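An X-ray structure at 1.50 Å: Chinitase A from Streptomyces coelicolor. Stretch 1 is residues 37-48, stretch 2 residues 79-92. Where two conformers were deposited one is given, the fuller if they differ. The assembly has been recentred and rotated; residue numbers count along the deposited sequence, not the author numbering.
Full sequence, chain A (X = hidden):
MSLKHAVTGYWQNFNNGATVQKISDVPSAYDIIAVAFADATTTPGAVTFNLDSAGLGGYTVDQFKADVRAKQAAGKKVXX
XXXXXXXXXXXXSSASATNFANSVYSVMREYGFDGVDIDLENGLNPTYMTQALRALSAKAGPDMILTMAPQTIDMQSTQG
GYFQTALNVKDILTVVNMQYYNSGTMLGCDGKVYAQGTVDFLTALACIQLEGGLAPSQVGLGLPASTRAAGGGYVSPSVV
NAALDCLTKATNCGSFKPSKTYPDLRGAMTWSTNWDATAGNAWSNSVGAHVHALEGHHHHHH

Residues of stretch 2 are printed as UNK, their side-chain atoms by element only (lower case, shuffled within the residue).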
ATOM      1  N   PHE A  37      -2.142   0.952  12.177  1.00 13.77           N
ATOM      2  CA  PHE A  37      -3.346   0.587  11.431  1.00 14.33           C
ATOM      3  C   PHE A  37      -4.577   0.990  12.246  1.00 15.66           C
ATOM      4  O   PHE A  37      -4.476   1.266  13.465  1.00 15.87           O
ATOM      5  CB  PHE A  37      -3.423  -0.928  11.280  1.00 15.54           C
ATOM      6  CG  PHE A  37      -2.301  -1.538  10.483  1.00 13.71           C
ATOM      7  CD1 PHE A  37      -2.365  -1.566   9.089  1.00 13.84           C
ATOM      8  CD2 PHE A  37      -1.207  -2.101  11.123  1.00 14.95           C
ATOM      9  CE1 PHE A  37      -1.336  -2.142   8.348  1.00 12.31           C
ATOM     10  CE2 PHE A  37      -0.174  -2.694  10.373  1.00 13.88           C
ATOM     11  CZ  PHE A  37      -0.241  -2.700   8.982  1.00 13.23           C
ATOM     12  N   ALA A  38      -5.723   0.981  11.584  1.00 16.08           N
ATOM     13  CA  ALA A  38      -7.003   1.003  12.315  1.00 17.51           C
ATOM     14  C   ALA A  38      -7.139  -0.317  13.081  1.00 21.00           C
ATOM     15  O   ALA A  38      -6.493  -1.306  12.737  1.00 23.68           O
ATOM     16  CB  ALA A  38      -8.171   1.230  11.389  1.00 16.47           C
ATOM     17  N   ASP A  39      -7.934  -0.304  14.149  1.00 21.30           N
ATOM     18  CA  ASP A  39      -8.176  -1.470  15.003  1.00 23.11           C
ATOM     19  C   ASP A  39      -9.584  -2.049  14.676  1.00 21.25           C
ATOM     20  O   ASP A  39     -10.508  -1.289  14.429  1.00 19.72           O
ATOM     21  CB  ASP A  39      -8.105  -1.025  16.482  1.00 24.29           C
ATOM     22  CG  ASP A  39      -6.651  -0.741  16.967  1.00 28.50           C
ATOM     23  OD1 ASP A  39      -5.774  -1.586  16.688  1.00 33.89           O
ATOM     24  OD2 ASP A  39      -6.418   0.288  17.648  1.00 33.98           O
ATOM     25  N   ALA A  40      -9.737  -3.371  14.657  1.00 22.19           N
ATOM     26  CA  ALA A  40     -11.086  -3.979  14.683  1.00 22.94           C
ATOM     27  C   ALA A  40     -11.805  -3.646  15.999  1.00 23.34           C
ATOM     28  O   ALA A  40     -11.159  -3.312  17.000  1.00 24.10           O
ATOM     29  CB  ALA A  40     -11.009  -5.473  14.515  1.00 23.18           C
ATOM     30  N   THR A  41     -13.136  -3.730  15.986  1.00 22.35           N
ATOM     31  CA  THR A  41     -13.944  -3.547  17.223  1.00 22.27           C
ATOM     32  C   THR A  41     -14.833  -4.774  17.420  1.00 23.06           C
ATOM     33  O   THR A  41     -14.744  -5.768  16.674  1.00 23.72           O
ATOM     34  CB  THR A  41     -14.821  -2.286  17.160  1.00 21.19           C
ATOM     35  OG1 THR A  41     -15.900  -2.509  16.238  1.00 22.48           O
ATOM     36  CG2 THR A  41     -14.037  -1.068  16.732  1.00 22.75           C
ATOM     37  N   THR A  42     -15.696  -4.726  18.437  1.00 23.31           N
ATOM     38  CA  THR A  42     -16.618  -5.831  18.663  1.00 24.95           C
ATOM     39  C   THR A  42     -17.770  -5.884  17.649  1.00 24.34           C
ATOM     40  O   THR A  42     -18.481  -6.886  17.605  1.00 25.74           O
ATOM     41  CB  THR A  42     -17.207  -5.792  20.100  1.00 25.32           C
ATOM     42  OG1 THR A  42     -17.795  -4.506  20.332  1.00 27.95           O
ATOM     43  CG2 THR A  42     -16.107  -6.036  21.107  1.00 26.12           C
ATOM     44  N   THR A  43     -17.941  -4.826  16.858  1.00 23.39           N
ATOM     45  CA  THR A  43     -18.957  -4.767  15.786  1.00 21.73           C
ATOM     46  C   THR A  43     -18.360  -5.323  14.459  1.00 20.50           C
ATOM     47  O   THR A  43     -17.338  -4.807  13.996  1.00 19.29           O
ATOM     48  CB  THR A  43     -19.446  -3.326  15.615  1.00 21.95           C
ATOM     49  OG1 THR A  43     -20.054  -2.879  16.849  1.00 25.32           O
ATOM     50  CG2 THR A  43     -20.466  -3.177  14.472  1.00 22.75           C
ATOM     51  N   PRO A  44     -18.971  -6.375  13.874  1.00 19.30           N
ATOM     52  CA  PRO A  44     -18.425  -6.974  12.634  1.00 18.98           C
ATOM     53  C   PRO A  44     -18.204  -5.939  11.524  1.00 18.41           C
ATOM     54  O   PRO A  44     -19.089  -5.149  11.225  1.00 17.29           O
ATOM     55  CB  PRO A  44     -19.509  -7.992  12.244  1.00 19.85           C
ATOM     56  CG  PRO A  44     -20.065  -8.432  13.587  1.00 21.34           C
ATOM     57  CD  PRO A  44     -20.175  -7.117  14.334  1.00 20.70           C
ATOM     58  N   GLY A  45     -16.988  -5.926  10.949  1.00 16.13           N
ATOM     59  CA  GLY A  45     -16.638  -4.998   9.869  1.00 15.57           C
ATOM     60  C   GLY A  45     -16.167  -3.615  10.284  1.00 15.32           C
ATOM     61  O   GLY A  45     -15.625  -2.864   9.479  1.00 16.32           O
ATOM     62  N   ALA A  46     -16.426  -3.231  11.554  1.00 16.13           N
ATOM     63  CA  ALA A  46     -16.174  -1.875  11.982  1.00 16.18           C
ATOM     64  C   ALA A  46     -14.713  -1.659  12.377  1.00 16.99           C
ATOM     65  O   ALA A  46     -14.053  -2.573  12.859  1.00 19.54           O
ATOM     66  CB  ALA A  46     -17.106  -1.508  13.190  1.00 17.13           C
ATOM     67  N   VAL A  47     -14.222  -0.446  12.197  1.00 15.67           N
ATOM     68  CA  VAL A  47     -12.882  -0.131  12.667  1.00 17.59           C
ATOM     69  C   VAL A  47     -12.887   1.121  13.508  1.00 18.18           C
ATOM     70  O   VAL A  47     -13.853   1.904  13.509  1.00 18.03           O
ATOM     71  CB  VAL A  47     -11.883   0.066  11.485  1.00 18.15           C
ATOM     72  CG1 VAL A  47     -11.839  -1.215  10.633  1.00 19.27           C
ATOM     73  CG2 VAL A  47     -12.174   1.359  10.691  1.00 18.38           C
ATOM     74  N   THR A  48     -11.778   1.329  14.207  1.00 18.49           N
ATOM     75  CA  THR A  48     -11.551   2.586  14.888  1.00 19.72           C
ATOM     76  C   THR A  48     -10.051   2.881  14.819  1.00 19.74           C
ATOM     77  O   THR A  48      -9.239   1.998  14.483  1.00 19.36           O
ATOM     78  CB  THR A  48     -12.072   2.522  16.378  1.00 21.11           C
ATOM     79  OG1 THR A  48     -12.089   3.840  16.933  1.00 25.60           O
ATOM     80  CG2 THR A  48     -11.212   1.610  17.208  1.00 20.57           C
ATOM     81  N   UNK A  79      -3.599   8.425   4.393  1.00 12.56           N
ATOM     82  CA  UNK A  79      -4.744   7.526   4.418  1.00 12.41           C
ATOM     83  C   UNK A  79      -4.649   6.587   5.612  1.00 12.51           C
ATOM     84  O   UNK A  79      -3.568   6.435   6.191  1.00 12.56           O
ATOM     85  c   UNK A  79      -5.015   7.722   1.903  1.00 13.33           C
ATOM     86  c   UNK A  79      -4.836   6.728   3.070  1.00 11.89           C
ATOM     87  c   UNK A  79      -3.594   5.069   1.524  1.00 12.94           C
ATOM     88  c   UNK A  79      -3.597   5.824   2.892  1.00 12.63           C
ATOM     89  N   UNK A  80      -5.777   6.001   6.013  1.00 11.82           N
ATOM     90  CA  UNK A  80      -5.799   5.014   7.098  1.00 11.89           C
ATOM     91  C   UNK A  80      -5.728   3.599   6.539  1.00 12.30           C
ATOM     92  O   UNK A  80      -6.553   3.236   5.692  1.00 12.31           O
ATOM     93  c   UNK A  80      -7.024   4.291   9.230  1.00 13.16           C
ATOM     94  c   UNK A  80      -7.040   5.238   8.055  1.00 12.68           C
ATOM     95  c   UNK A  80      -8.375   5.173   7.281  1.00 12.54           C
ATOM     96  c   UNK A  80      -5.827   4.513  10.172  1.00 14.48           C
ATOM     97  N   UNK A  81      -4.788   2.790   7.047  1.00 12.19           N
ATOM     98  CA  UNK A  81      -4.702   1.391   6.602  1.00 12.04           C
ATOM     99  C   UNK A  81      -5.458   0.505   7.543  1.00 12.52           C
ATOM    100  O   UNK A  81      -5.302   0.612   8.774  1.00 12.91           O
ATOM    101  o   UNK A  81      -3.166  -0.381   5.985  1.00 12.29           O
ATOM    102  c   UNK A  81      -3.240   0.939   6.484  1.00 12.86           C
ATOM    103  N   UNK A  82      -6.264  -0.397   6.992  1.00 11.81           N
ATOM    104  CA  UNK A  82      -6.999  -1.389   7.777  0.70 12.31           C
ATOM    105  C   UNK A  82      -6.358  -2.760   7.655  1.00 12.93           C
ATOM    106  O   UNK A  82      -6.048  -3.197   6.531  1.00 12.47           O
ATOM    107  c   UNK A  82      -9.115  -0.074   7.372  0.70 13.56           C
ATOM    108  c   UNK A  82      -8.469  -1.471   7.305  0.70 12.03           C
ATOM    109  c   UNK A  82      -9.235  -2.474   8.144  0.70 15.01           C
ATOM    110  N   UNK A  83      -6.150  -3.450   8.768  1.00 13.48           N
ATOM    111  CA  UNK A  83      -5.650  -4.819   8.713  1.00 14.98           C
ATOM    112  C   UNK A  83      -4.298  -4.947   9.339  1.00 17.23           C
ATOM    113  O   UNK A  83      -4.138  -4.726  10.548  1.00 17.04           O
ATOM    114  N   UNK A  84      -3.334  -5.347   8.523  1.00 17.58           N
ATOM    115  CA  UNK A  84      -2.003  -5.597   9.031  1.00 19.95           C
ATOM    116  C   UNK A  84      -1.889  -7.049   9.439  1.00 21.77           C
ATOM    117  O   UNK A  84      -2.900  -7.765   9.535  1.00 21.01           O
ATOM    118  N   UNK A  85      -0.659  -7.506   9.683  1.00 23.26           N
ATOM    119  CA  UNK A  85      -0.415  -8.914  10.008  1.00 25.98           C
ATOM    120  C   UNK A  85      -1.328  -9.439  11.116  1.00 26.25           C
ATOM    121  O   UNK A  85      -1.853 -10.569  11.029  1.00 28.21           O
ATOM    122  o   UNK A  85       3.693  -9.656  10.820  1.00 42.92           O
ATOM    123  o   UNK A  85       4.117 -10.106   8.672  1.00 44.24           O
ATOM    124  c   UNK A  85       3.361  -9.709   9.603  1.00 40.37           C
ATOM    125  c   UNK A  85       1.965  -9.261   9.219  1.00 32.73           C
ATOM    126  c   UNK A  85       1.052  -9.112  10.414  1.00 27.29           C
ATOM    127  N   UNK A  86      -1.524  -8.617  12.141  1.00 25.58           N
ATOM    128  CA  UNK A  86      -2.321  -9.037  13.300  1.00 26.41           C
ATOM    129  C   UNK A  86      -3.787  -8.596  13.291  1.00 25.91           C
ATOM    130  O   UNK A  86      -4.503  -8.774  14.285  1.00 26.05           O
ATOM    131  c   UNK A  86       1.387 -10.334  16.375  1.00 41.71           C
ATOM    132  c   UNK A  86      -0.314  -9.421  14.786  1.00 31.31           C
ATOM    133  c   UNK A  86       0.206  -9.371  16.218  1.00 38.22           C
ATOM    134  n   UNK A  86       2.486  -9.949  15.430  1.00 43.60           N
ATOM    135  c   UNK A  86      -1.612  -8.630  14.597  1.00 27.43           C
ATOM    136  N   UNK A  87      -4.248  -8.068  12.152  1.00 23.39           N
ATOM    137  CA  UNK A  87      -5.619  -7.530  12.064  1.00 22.51           C
ATOM    138  C   UNK A  87      -6.681  -8.624  12.178  1.00 22.56           C
ATOM    139  O   UNK A  87      -6.462  -9.779  11.781  1.00 21.54           O
ATOM    140  N   UNK A  88      -7.852  -8.245  12.704  1.00 20.76           N
ATOM    141  CA  UNK A  88      -8.970  -9.181  12.794  1.00 21.36           C
ATOM    142  C   UNK A  88     -10.261  -8.593  12.190  1.00 21.01           C
ATOM    143  O   UNK A  88     -11.373  -9.056  12.529  1.00 22.18           O
ATOM    144  o   UNK A  88      -9.504  -8.416  15.020  1.00 22.34           O
ATOM    145  c   UNK A  88      -9.250  -9.592  14.261  1.00 21.05           C
ATOM    146  c   UNK A  88      -8.066 -10.360  14.859  1.00 22.63           C
ATOM    147  N   UNK A  89     -10.143  -7.643  11.256  1.00 19.30           N
ATOM    148  CA  UNK A  89     -11.332  -7.084  10.569  1.00 18.18           C
ATOM    149  C   UNK A  89     -11.894  -8.095   9.548  1.00 18.59           C
ATOM    150  O   UNK A  89     -11.109  -8.699   8.803  1.00 18.74           O
ATOM    151  c   UNK A  89     -12.179  -5.177   9.068  1.00 16.19           C
ATOM    152  c   UNK A  89     -10.969  -5.753   9.845  1.00 19.29           C
ATOM    153  c   UNK A  89     -10.482  -4.719  10.870  1.00 20.33           C
ATOM    154  N   UNK A  90     -13.213  -8.298   9.534  1.00 17.89           N
ATOM    155  CA  UNK A  90     -13.886  -9.176   8.532  1.00 18.47           C
ATOM    156  C   UNK A  90     -15.012  -8.422   7.850  1.00 17.92           C
ATOM    157  O   UNK A  90     -15.831  -7.778   8.514  1.00 18.13           O
ATOM    158  c   UNK A  90     -14.452 -10.458   9.154  1.00 19.46           C
ATOM    159  o   UNK A  90     -13.389 -11.288   9.628  1.00 24.51           O
ATOM    160  N   UNK A  91     -15.050  -8.497   6.517  1.00 15.49           N
ATOM    161  CA  UNK A  91     -16.108  -7.838   5.727  1.00 14.95           C
ATOM    162  C   UNK A  91     -16.686  -8.945   4.836  1.00 15.12           C
ATOM    163  O   UNK A  91     -16.159  -9.244   3.745  1.00 14.38           O
ATOM    164  c   UNK A  91     -14.987  -5.574   5.894  1.00 14.73           C
ATOM    165  c   UNK A  91     -15.578  -6.624   4.936  1.00 14.25           C
ATOM    166  c   UNK A  91     -16.693  -5.969   4.107  1.00 13.71           C
ATOM    167  N   UNK A  92     -17.716  -9.611   5.352  1.00 15.24           N
ATOM    168  CA  UNK A  92     -18.219 -10.827   4.728  1.00 15.76           C
ATOM    169  C   UNK A  92     -19.754 -10.928   4.818  1.00 15.68           C
ATOM    170  O   UNK A  92     -20.316 -12.017   4.791  1.00 16.77           O
ATOM    171  c   UNK A  92     -17.556 -12.040   5.361  1.00 15.72           C
ATOM    172  c   UNK A  92     -17.755 -12.094   6.863  1.00 19.93           C
ATOM    173  o   UNK A  92     -18.569 -11.356   7.431  1.00 19.31           O
ATOM    174  n   UNK A  92     -16.989 -12.975   7.526  1.00 23.94           N
TER
HETATM  175  O   HOH W   1      -6.596  -3.811  11.674  1.00 25.35           O
HETATM  176  O   HOH W   2      -7.667  -5.409  13.582  1.00 25.73           O
HETATM  177  O   HOH W   3     -14.716  -7.289  11.929  1.00 18.49           O

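Position 79 carries four carbons, forked at the first with one arm two carbons long, and lies out of reach of stretch 1: isoleucine, I79. Position 80 has the same four-carbon fork, but the end of its side chain comes nearer, and its longer arm packs on A38. It is I80, with CG1 3.9 Å from A38 CB.

Position 81 has one carbon, then one oxygen, and that oxygen lies 3.4 Å from F37 CD1, at the ring edge. This is serine, S81, its OG satisfied elsewhere in the structure. Position 82 shows one carbon carrying two more, on the same face of the sheet as A38. Three carbons forked at CB make valine, V82; its CG1 meets V47 CG1 at 3.8 Å.

Position 83 has no side-chain atoms, and its phi/psi of 116/-118 would jam a CB against the preceding carbonyl: glycine, G83. Position 84 is equally bare. A CB there would fall 2.5 Å from F37 CE2, a clash, so G84 has two reasons to be bare, its backbone angles and the ring.

Position 85 has three carbons, the third carrying two oxygens, and its end leads away from stretch 1: glutamate, E85. Position 86 has four carbons in a row ending in nitrogen; its end likewise leads away, and it is lysine, K86. Position 87 has no side chain and closes a type I turn; a CB would clash with G83 O at 2.6 Å. It is G87.

Position 88 has one carbon carrying an oxygen and a carbon, the oxygen 3.3 Å from A40 CB: threonine, T88. Position 89, a three-carbon fork reaching A40 and V47, is V89, its CG2 3.8 Å from both A40 CB and V47 CG1.

Position 90 is one carbon then one oxygen, serine; the backbone of S90 makes the contact, its O 3.2 Å from G45 CA. Position 91 is another three-carbon fork, valine, and V91 CG2 stands 4.3 Å from G45 CA. Position 92 has two carbons, the second carrying oxygen and nitrogen: asparagine, N92, exposed.

One direct hydrogen bond joins the stretches, A38 N to S81 O at 2.9 Å. Beyond it, water continues the pairing: one donates to A38 O and G83 O, a second accepts from A40 N and T88 N, a third from G45 N and S90 N. G84 CA sits over the F37 ring, 3.6 Å from its centroid. Bare backbone meets the ring there, while I80, V82 and V89 pack their branched side chains against the alanines and V47.

Stretch 2, residues 79-92: IISVGGEKGTVSVN
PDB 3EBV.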